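Local coordinates for protein adenylyltransferase MntA (Shewanella oneidensis MR-1, PDB 6M6U), which adenylylates a tyrosine of its cognate toxin HepT three times in succession, using ATP and magnesium, and thereby neutralizes the toxin, at residues D15-L20 / D48-I53; W56-K61 / V70-L75. The protein carries 2 engineered substitutions. One frame throughout, in Å; residues are numbered along the deposited sequence.

Contact 1. Residues D15-L20 / D48-I53; sequences DNIPKL and DTLDNI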
ATOM      1  N   ASP E  15     -24.827  20.915   5.367  1.00 52.23           N
ATOM      2  CA  ASP E  15     -24.243  21.748   6.409  1.00 48.94           C
ATOM      3  C   ASP E  15     -22.832  22.208   6.078  1.00 42.82           C
ATOM      4  O   ASP E  15     -22.377  23.200   6.654  1.00 45.00           O
ATOM      5  CB  ASP E  15     -24.211  21.000   7.746  1.00 52.49           C
ATOM      6  CG  ASP E  15     -25.596  20.701   8.292  1.00 57.27           C
ATOM      7  OD1 ASP E  15     -26.596  21.131   7.675  1.00 56.95           O
ATOM      8  OD2 ASP E  15     -25.682  20.036   9.348  1.00 62.02           O
ATOM      9  N   ASN E  16     -22.126  21.517   5.179  1.00 37.87           N
ATOM     10  CA  ASN E  16     -20.713  21.793   4.950  1.00 43.11           C
ATOM     11  C   ASN E  16     -20.380  22.338   3.567  1.00 47.34           C
ATOM     12  O   ASN E  16     -19.258  22.815   3.372  1.00 47.28           O
ATOM     13  CB  ASN E  16     -19.877  20.526   5.201  1.00 43.91           C
ATOM     14  CG  ASN E  16     -19.676  20.246   6.676  1.00 45.25           C
ATOM     15  OD1 ASN E  16     -18.723  20.730   7.283  1.00 57.20           O
ATOM     16  ND2 ASN E  16     -20.570  19.463   7.259  1.00 42.65           N
ATOM     17  N   ILE E  17     -21.300  22.294   2.609  1.00 51.06           N
ATOM     18  CA  ILE E  17     -20.978  22.758   1.259  1.00 46.09           C
ATOM     19  C   ILE E  17     -21.849  23.953   0.896  1.00 44.06           C
ATOM     20  O   ILE E  17     -23.072  23.810   0.758  1.00 46.45           O
ATOM     21  CB  ILE E  17     -21.140  21.632   0.227  1.00 44.10           C
ATOM     22  CG1 ILE E  17     -20.215  20.465   0.566  1.00 37.25           C
ATOM     23  CG2 ILE E  17     -20.825  22.154  -1.167  1.00 44.30           C
ATOM     24  CD1 ILE E  17     -20.362  19.275  -0.353  1.00 30.51           C
ATOM     25  N   PRO E  18     -21.269  25.138   0.721  1.00 48.32           N
ATOM     26  CA  PRO E  18     -22.077  26.296   0.322  1.00 49.63           C
ATOM     27  C   PRO E  18     -22.643  26.128  -1.078  1.00 52.23           C
ATOM     28  O   PRO E  18     -21.979  25.607  -1.979  1.00 53.06           O
ATOM     29  CB  PRO E  18     -21.080  27.461   0.379  1.00 49.79           C
ATOM     30  CG  PRO E  18     -19.745  26.817   0.192  1.00 49.25           C
ATOM     31  CD  PRO E  18     -19.843  25.477   0.871  1.00 48.26           C
ATOM     32  N   LYS E  19     -23.888  26.576  -1.250  1.00 59.04           N
ATOM     33  CA  LYS E  19     -24.546  26.609  -2.559  1.00 62.75           C
ATOM     34  C   LYS E  19     -24.568  25.230  -3.211  1.00 60.93           C
ATOM     35  O   LYS E  19     -24.382  25.090  -4.422  1.00 59.18           O
ATOM     36  CB  LYS E  19     -23.885  27.634  -3.480  1.00 65.77           C
ATOM     37  CG  LYS E  19     -23.913  29.050  -2.944  1.00 73.15           C
ATOM     38  CD  LYS E  19     -22.923  29.916  -3.686  1.00 79.69           C
ATOM     39  CE  LYS E  19     -21.512  29.379  -3.507  1.00 85.12           C
ATOM     40  NZ  LYS E  19     -20.600  29.895  -4.556  1.00 87.66           N
ATOM     41  N   LEU E  20     -24.790  24.203  -2.393  1.00 57.83           N
ATOM     42  CA  LEU E  20     -24.906  22.844  -2.900  1.00 49.62           C
ATOM     43  C   LEU E  20     -26.088  22.736  -3.856  1.00 45.11           C
ATOM     44  O   LEU E  20     -27.120  23.382  -3.664  1.00 45.89           O
ATOM     45  CB  LEU E  20     -25.070  21.877  -1.732  1.00 47.78           C
ATOM     46  CG  LEU E  20     -25.016  20.377  -1.991  1.00 47.30           C
ATOM     47  CD1 LEU E  20     -23.679  19.992  -2.592  1.00 44.21           C
ATOM     48  CD2 LEU E  20     -25.242  19.652  -0.673  1.00 48.75           C
ATOM     49  N   ASP E  48     -19.737  26.616  -6.915  1.00 58.95           N
ATOM     50  CA  ASP E  48     -18.306  26.694  -7.161  1.00 60.74           C
ATOM     51  C   ASP E  48     -17.670  25.318  -7.032  1.00 59.24           C
ATOM     52  O   ASP E  48     -18.213  24.410  -6.391  1.00 55.37           O
ATOM     53  CB  ASP E  48     -17.610  27.646  -6.182  1.00 69.71           C
ATOM     54  CG  ASP E  48     -18.222  29.024  -6.167  1.00 84.06           C
ATOM     55  OD1 ASP E  48     -18.299  29.619  -5.070  1.00 89.47           O
ATOM     56  OD2 ASP E  48     -18.624  29.517  -7.243  1.00 90.63           O
ATOM     57  N   THR E  49     -16.498  25.179  -7.646  1.00 61.21           N
ATOM     58  CA  THR E  49     -15.653  24.031  -7.364  1.00 61.91           C
ATOM     59  C   THR E  49     -15.261  24.052  -5.894  1.00 63.17           C
ATOM     60  O   THR E  49     -14.982  25.112  -5.326  1.00 66.72           O
ATOM     61  CB  THR E  49     -14.392  24.055  -8.228  1.00 64.40           C
ATOM     62  OG1 THR E  49     -13.596  25.184  -7.857  1.00 74.35           O
ATOM     63  CG2 THR E  49     -14.735  24.158  -9.703  1.00 64.13           C
ATOM     64  N   LEU E  50     -15.256  22.880  -5.271  1.00 55.44           N
ATOM     65  CA  LEU E  50     -14.797  22.781  -3.899  1.00 49.23           C
ATOM     66  C   LEU E  50     -13.279  22.856  -3.868  1.00 45.89           C
ATOM     67  O   LEU E  50     -12.602  22.449  -4.815  1.00 46.37           O
ATOM     68  CB  LEU E  50     -15.254  21.471  -3.253  1.00 48.51           C
ATOM     69  CG  LEU E  50     -16.685  20.969  -3.471  1.00 57.63           C
ATOM     70  CD1 LEU E  50     -16.951  19.760  -2.582  1.00 61.90           C
ATOM     71  CD2 LEU E  50     -17.724  22.053  -3.227  1.00 60.09           C
ATOM     72  N   ASP E  51     -12.748  23.391  -2.773  1.00 47.26           N
ATOM     73  CA  ASP E  51     -11.330  23.230  -2.498  1.00 52.38           C
ATOM     74  C   ASP E  51     -11.021  21.743  -2.360  1.00 51.29           C
ATOM     75  O   ASP E  51     -11.739  21.011  -1.671  1.00 51.56           O
ATOM     76  CB  ASP E  51     -10.944  23.987  -1.225  1.00 66.57           C
ATOM     77  CG  ASP E  51      -9.490  23.762  -0.824  1.00 78.22           C
ATOM     78  OD1 ASP E  51      -9.216  23.653   0.392  1.00 81.82           O
ATOM     79  OD2 ASP E  51      -8.623  23.694  -1.722  1.00 81.50           O
ATOM     80  N   ASN E  52      -9.961  21.294  -3.034  1.00 50.78           N
ATOM     81  CA  ASN E  52      -9.664  19.865  -3.079  1.00 51.35           C
ATOM     82  C   ASN E  52      -9.385  19.314  -1.686  1.00 52.80           C
ATOM     83  O   ASN E  52      -9.888  18.248  -1.311  1.00 49.88           O
ATOM     84  CB  ASN E  52      -8.477  19.605  -4.001  1.00 54.31           C
ATOM     85  CG  ASN E  52      -8.167  18.130  -4.140  1.00 56.88           C
ATOM     86  OD1 ASN E  52      -9.044  17.286  -3.967  1.00 58.48           O
ATOM     87  ND2 ASN E  52      -6.917  17.811  -4.452  1.00 54.72           N
ATOM     88  N   ILE E  53      -8.580  20.031  -0.903  1.00 52.12           N
ATOM     89  CA  ILE E  53      -8.213  19.550   0.423  1.00 53.14           C
ATOM     90  C   ILE E  53      -9.404  19.629   1.372  1.00 47.89           C
ATOM     91  O   ILE E  53      -9.647  18.710   2.164  1.00 46.37           O
ATOM     92  CB  ILE E  53      -6.990  20.331   0.941  1.00 53.24           C
ATOM     93  CG1 ILE E  53      -5.713  19.792   0.274  1.00 53.06           C
ATOM     94  CG2 ILE E  53      -6.904  20.263   2.457  1.00 53.82           C
ATOM     95  CD1 ILE E  53      -4.521  20.726   0.336  1.00 53.40           C
TER
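Ile17 and Lys19 face Leu50 and Asp48 across two connecting loops, the CA atoms of Ile17 and Leu50 standing 8.1 Å apart and those of Lys19 and Asp48 7.8 Å, so side chains alone bridge the gap. Ile17 and Leu50 meet branch to branch, their side chains crossing at about a right angle. Methyl CG2 of Ile17, set anti to the backbone N by chi1 of -60°, rests 3.7 Å from CD2 of Leu50, and the CD1 methyls of Ile17 and Leu50 follow at 4.1 Å. Branched aliphatic residues suit this place, since their methyls can pack on each other and on Val44 of strand 40-46, which both touch. In the nucleotidyltransferase fold of this protein, residues 15-20 lead from helix 6-16 into strand 20-26, while residues 48-53 carry the chain from strand 40-46 into helix 52-66. The first connection is a type II beta turn from Ile17 to Leu20: Pro18 fits its second position, and Lys19 takes the third with a positive phi of 56°. Further out, where both residues are exposed, the lysine chain bends at chi3 (-61°) and brings NZ to OD1 of Asp48 in a salt bridge, although the modelled length is too short to be taken literally. Asp51 ends the other loop as N-cap of helix 52-66, its OD1 accepting a hydrogen bond from the backbone N of Ala54.

Contact 2. Residues W56-K61 / V70-L75; sequences WELAQK and VDLVDL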
ATOM      1  N   TRP E  56     -11.506  16.571   0.558  1.00 44.75           N
ATOM      2  CA  TRP E  56     -10.980  15.354   1.171  1.00 46.38           C
ATOM      3  C   TRP E  56     -11.274  15.319   2.663  1.00 45.52           C
ATOM      4  O   TRP E  56     -11.610  14.262   3.208  1.00 47.19           O
ATOM      5  CB  TRP E  56      -9.475  15.242   0.931  1.00 41.23           C
ATOM      6  CG  TRP E  56      -8.875  13.966   1.476  1.00 42.51           C
ATOM      7  CD1 TRP E  56      -8.876  12.737   0.875  1.00 41.09           C
ATOM      8  CD2 TRP E  56      -8.191  13.799   2.729  1.00 39.91           C
ATOM      9  NE1 TRP E  56      -8.237  11.820   1.673  1.00 41.76           N
ATOM     10  CE2 TRP E  56      -7.805  12.445   2.814  1.00 43.38           C
ATOM     11  CE3 TRP E  56      -7.862  14.662   3.779  1.00 43.63           C
ATOM     12  CZ2 TRP E  56      -7.108  11.933   3.912  1.00 47.62           C
ATOM     13  CZ3 TRP E  56      -7.170  14.149   4.874  1.00 47.88           C
ATOM     14  CH2 TRP E  56      -6.801  12.799   4.928  1.00 48.18           C
ATOM     15  N   GLU E  57     -11.148  16.466   3.339  1.00 49.22           N
ATOM     16  CA  GLU E  57     -11.478  16.536   4.760  1.00 43.79           C
ATOM     17  C   GLU E  57     -12.951  16.235   4.990  1.00 42.95           C
ATOM     18  O   GLU E  57     -13.306  15.495   5.917  1.00 44.82           O
ATOM     19  CB  GLU E  57     -11.117  17.914   5.319  1.00 47.81           C
ATOM     20  CG  GLU E  57      -9.626  18.264   5.286  1.00 57.78           C
ATOM     21  CD  GLU E  57      -8.844  17.683   6.461  1.00 73.17           C
ATOM     22  OE1 GLU E  57      -7.599  17.598   6.367  1.00 79.65           O
ATOM     23  OE2 GLU E  57      -9.468  17.316   7.484  1.00 75.78           O
ATOM     24  N   LEU E  58     -13.827  16.792   4.153  1.00 42.64           N
ATOM     25  CA  LEU E  58     -15.251  16.517   4.305  1.00 38.97           C
ATOM     26  C   LEU E  58     -15.540  15.033   4.121  1.00 37.94           C
ATOM     27  O   LEU E  58     -16.346  14.454   4.858  1.00 36.96           O
ATOM     28  CB  LEU E  58     -16.055  17.361   3.320  1.00 41.99           C
ATOM     29  CG  LEU E  58     -17.569  17.156   3.339  1.00 44.70           C
ATOM     30  CD1 LEU E  58     -18.095  17.282   4.757  1.00 47.98           C
ATOM     31  CD2 LEU E  58     -18.239  18.170   2.432  1.00 43.92           C
ATOM     32  N   ALA E  59     -14.876  14.397   3.150  1.00 35.78           N
ATOM     33  CA  ALA E  59     -15.058  12.966   2.938  1.00 31.22           C
ATOM     34  C   ALA E  59     -14.715  12.178   4.198  1.00 36.55           C
ATOM     35  O   ALA E  59     -15.474  11.293   4.616  1.00 33.75           O
ATOM     36  CB  ALA E  59     -14.202  12.498   1.760  1.00 32.62           C
ATOM     37  N   GLN E  60     -13.577  12.494   4.826  1.00 35.12           N
ATOM     38  CA  GLN E  60     -13.201  11.782   6.044  1.00 41.21           C
ATOM     39  C   GLN E  60     -14.165  12.083   7.182  1.00 43.78           C
ATOM     40  O   GLN E  60     -14.392  11.223   8.041  1.00 41.37           O
ATOM     41  CB  GLN E  60     -11.765  12.121   6.458  1.00 32.75           C
ATOM     42  CG  GLN E  60     -10.741  12.060   5.332  1.00 36.74           C
ATOM     43  CD  GLN E  60     -10.970  10.909   4.363  1.00 39.59           C
ATOM     44  OE1 GLN E  60     -11.196   9.772   4.771  1.00 40.27           O
ATOM     45  NE2 GLN E  60     -10.911  11.207   3.065  1.00 40.19           N
ATOM     46  N   LYS E  61     -14.760  13.281   7.203  1.00 44.78           N
ATOM     47  CA  LYS E  61     -15.779  13.546   8.215  1.00 47.90           C
ATOM     48  C   LYS E  61     -17.029  12.710   7.965  1.00 44.74           C
ATOM     49  O   LYS E  61     -17.625  12.177   8.909  1.00 49.11           O
ATOM     50  CB  LYS E  61     -16.126  15.033   8.268  1.00 50.34           C
ATOM     51  CG  LYS E  61     -16.894  15.399   9.537  1.00 56.73           C
ATOM     52  CD  LYS E  61     -17.424  16.828   9.527  1.00 65.05           C
ATOM     53  CE  LYS E  61     -16.462  17.788   8.854  1.00 68.41           C
ATOM     54  NZ  LYS E  61     -15.304  18.114   9.733  1.00 71.72           N
ATOM     55  N   VAL E  70     -15.200   6.687   2.571  1.00 34.51           N
ATOM     56  CA  VAL E  70     -16.014   7.534   1.716  1.00 37.61           C
ATOM     57  C   VAL E  70     -15.113   8.160   0.664  1.00 38.22           C
ATOM     58  O   VAL E  70     -13.984   8.568   0.962  1.00 38.65           O
ATOM     59  CB  VAL E  70     -16.753   8.615   2.532  1.00 35.20           C
ATOM     60  CG1 VAL E  70     -17.320   9.700   1.610  1.00 33.66           C
ATOM     61  CG2 VAL E  70     -17.861   7.974   3.357  1.00 33.04           C
ATOM     62  N   ASP E  71     -15.594   8.192  -0.572  1.00 35.68           N
ATOM     63  CA  ASP E  71     -14.951   8.942  -1.640  1.00 38.44           C
ATOM     64  C   ASP E  71     -15.921  10.022  -2.092  1.00 39.66           C
ATOM     65  O   ASP E  71     -17.034   9.714  -2.533  1.00 39.35           O
ATOM     66  CB  ASP E  71     -14.559   8.037  -2.807  1.00 43.55           C
ATOM     67  CG  ASP E  71     -13.756   8.772  -3.866  1.00 53.26           C
ATOM     68  OD1 ASP E  71     -13.877   8.418  -5.058  1.00 58.68           O
ATOM     69  OD2 ASP E  71     -13.004   9.704  -3.508  1.00 57.26           O
ATOM     70  N   LEU E  72     -15.509  11.279  -1.961  1.00 41.99           N
ATOM     71  CA  LEU E  72     -16.359  12.424  -2.261  1.00 35.07           C
ATOM     72  C   LEU E  72     -15.861  13.063  -3.548  1.00 39.14           C
ATOM     73  O   LEU E  72     -14.718  13.532  -3.615  1.00 35.83           O
ATOM     74  CB  LEU E  72     -16.366  13.430  -1.111  1.00 29.23           C
ATOM     75  CG  LEU E  72     -17.185  14.699  -1.355  1.00 33.56           C
ATOM     76  CD1 LEU E  72     -18.654  14.376  -1.649  1.00 26.74           C
ATOM     77  CD2 LEU E  72     -17.063  15.624  -0.151  1.00 35.50           C
ATOM     78  N   VAL E  73     -16.715  13.068  -4.566  1.00 33.34           N
ATOM     79  CA  VAL E  73     -16.355  13.509  -5.904  1.00 38.66           C
ATOM     80  C   VAL E  73     -17.017  14.856  -6.152  1.00 36.54           C
ATOM     81  O   VAL E  73     -18.238  14.992  -6.015  1.00 39.11           O
ATOM     82  CB  VAL E  73     -16.773  12.477  -6.964  1.00 44.42           C
ATOM     83  CG1 VAL E  73     -16.820  13.113  -8.341  1.00 49.94           C
ATOM     84  CG2 VAL E  73     -15.816  11.288  -6.958  1.00 41.78           C
ATOM     85  N   ASP E  74     -16.213  15.858  -6.492  1.00 37.16           N
ATOM     86  CA  ASP E  74     -16.747  17.139  -6.936  1.00 42.95           C
ATOM     87  C   ASP E  74     -17.056  17.028  -8.424  1.00 42.41           C
ATOM     88  O   ASP E  74     -16.143  16.902  -9.244  1.00 43.73           O
ATOM     89  CB  ASP E  74     -15.764  18.272  -6.656  1.00 43.87           C
ATOM     90  CG  ASP E  74     -16.286  19.635  -7.114  1.00 52.34           C
ATOM     91  OD1 ASP E  74     -17.494  19.755  -7.418  1.00 57.13           O
ATOM     92  OD2 ASP E  74     -15.488  20.594  -7.161  1.00 55.64           O
ATOM     93  N   LEU E  75     -18.345  17.067  -8.771  1.00 40.37           N
ATOM     94  CA  LEU E  75     -18.740  16.901 -10.166  1.00 42.31           C
ATOM     95  C   LEU E  75     -18.210  18.024 -11.049  1.00 47.78           C
ATOM     96  O   LEU E  75     -18.039  17.832 -12.257  1.00 49.08           O
ATOM     97  CB  LEU E  75     -20.263  16.820 -10.272  1.00 38.15           C
ATOM     98  CG  LEU E  75     -20.863  15.514  -9.755  1.00 38.83           C
ATOM     99  CD1 LEU E  75     -22.380  15.606  -9.664  1.00 34.19           C
ATOM    100  CD2 LEU E  75     -20.448  14.372 -10.658  1.00 34.34           C
TER
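Ala59 sits squarely against strand 70-74, its CB 3.7 Å from CB of Leu72, while its carbonyl O lies 3.6 Å from CB of Val70 in plain packing. A single methyl here lets the helix come close: the axes of helix 56-61 and strand 70-74 approach to 7.4 Å, running at 143° to each other. Leu72 fills the neighbouring space. Its CG is anti to the backbone N (chi1 178°), which extends the side chain so that CD2 lies 3.8 Å from CD2 of Leu58.

Around this apolar shell, Leu72 also leans on Val44, Val70 on Ile40 and Ile42, and Leu58 on Leu13 of helix 6-16. On another side of the helix Gln60 curls back, and its NE2 gives a bent hydrogen bond to Trp56 O (3.1 Å, 136° at the hydrogen). That oxygen also accepts the helical bond from Gln60 N, the two donors arriving from opposite faces of the carbonyl plane. The same NE2 stands above one indole face, offset toward its rim, while its bond to Trp56 O holds the amide. Glu57 turns away from the strand and hydrogen-bonds His114 of a neighbouring HepT subunit.

Asp71, a magnesium ligand, directs its CB away from the helix, and its side chain touches the engineered Glu39. Helix 52-66 thus packs within a nucleotidyltransferase beta-alpha-beta crossover whose strands, 40-46 and 70-74, hold engineered Glu41 and Asp71, with Glu39 just before the first.

Contact 2 is wholly buried and apolar, whereas contact 1 passes from a small hydrophobic patch to a charged pair at the surface. The segments of both reach helix 52-66, but contact 1 touches through the loop that leads into it, contact 2 through the middle of the helix. They adjoin directly, with Ile17 CG1 lying 3.6 Å from Leu58 CD2, which makes the apolar part of contact 1 an outward continuation of the core. A polar tie joins them too, since Leu50 N probably hydrogen-bonds Asp74 OD2 at 3.0 Å. Contact 1 thus links loops at the far end of strand 40-46, and contact 2 packs the helix on the strand whose Asp71 is a magnesium ligand.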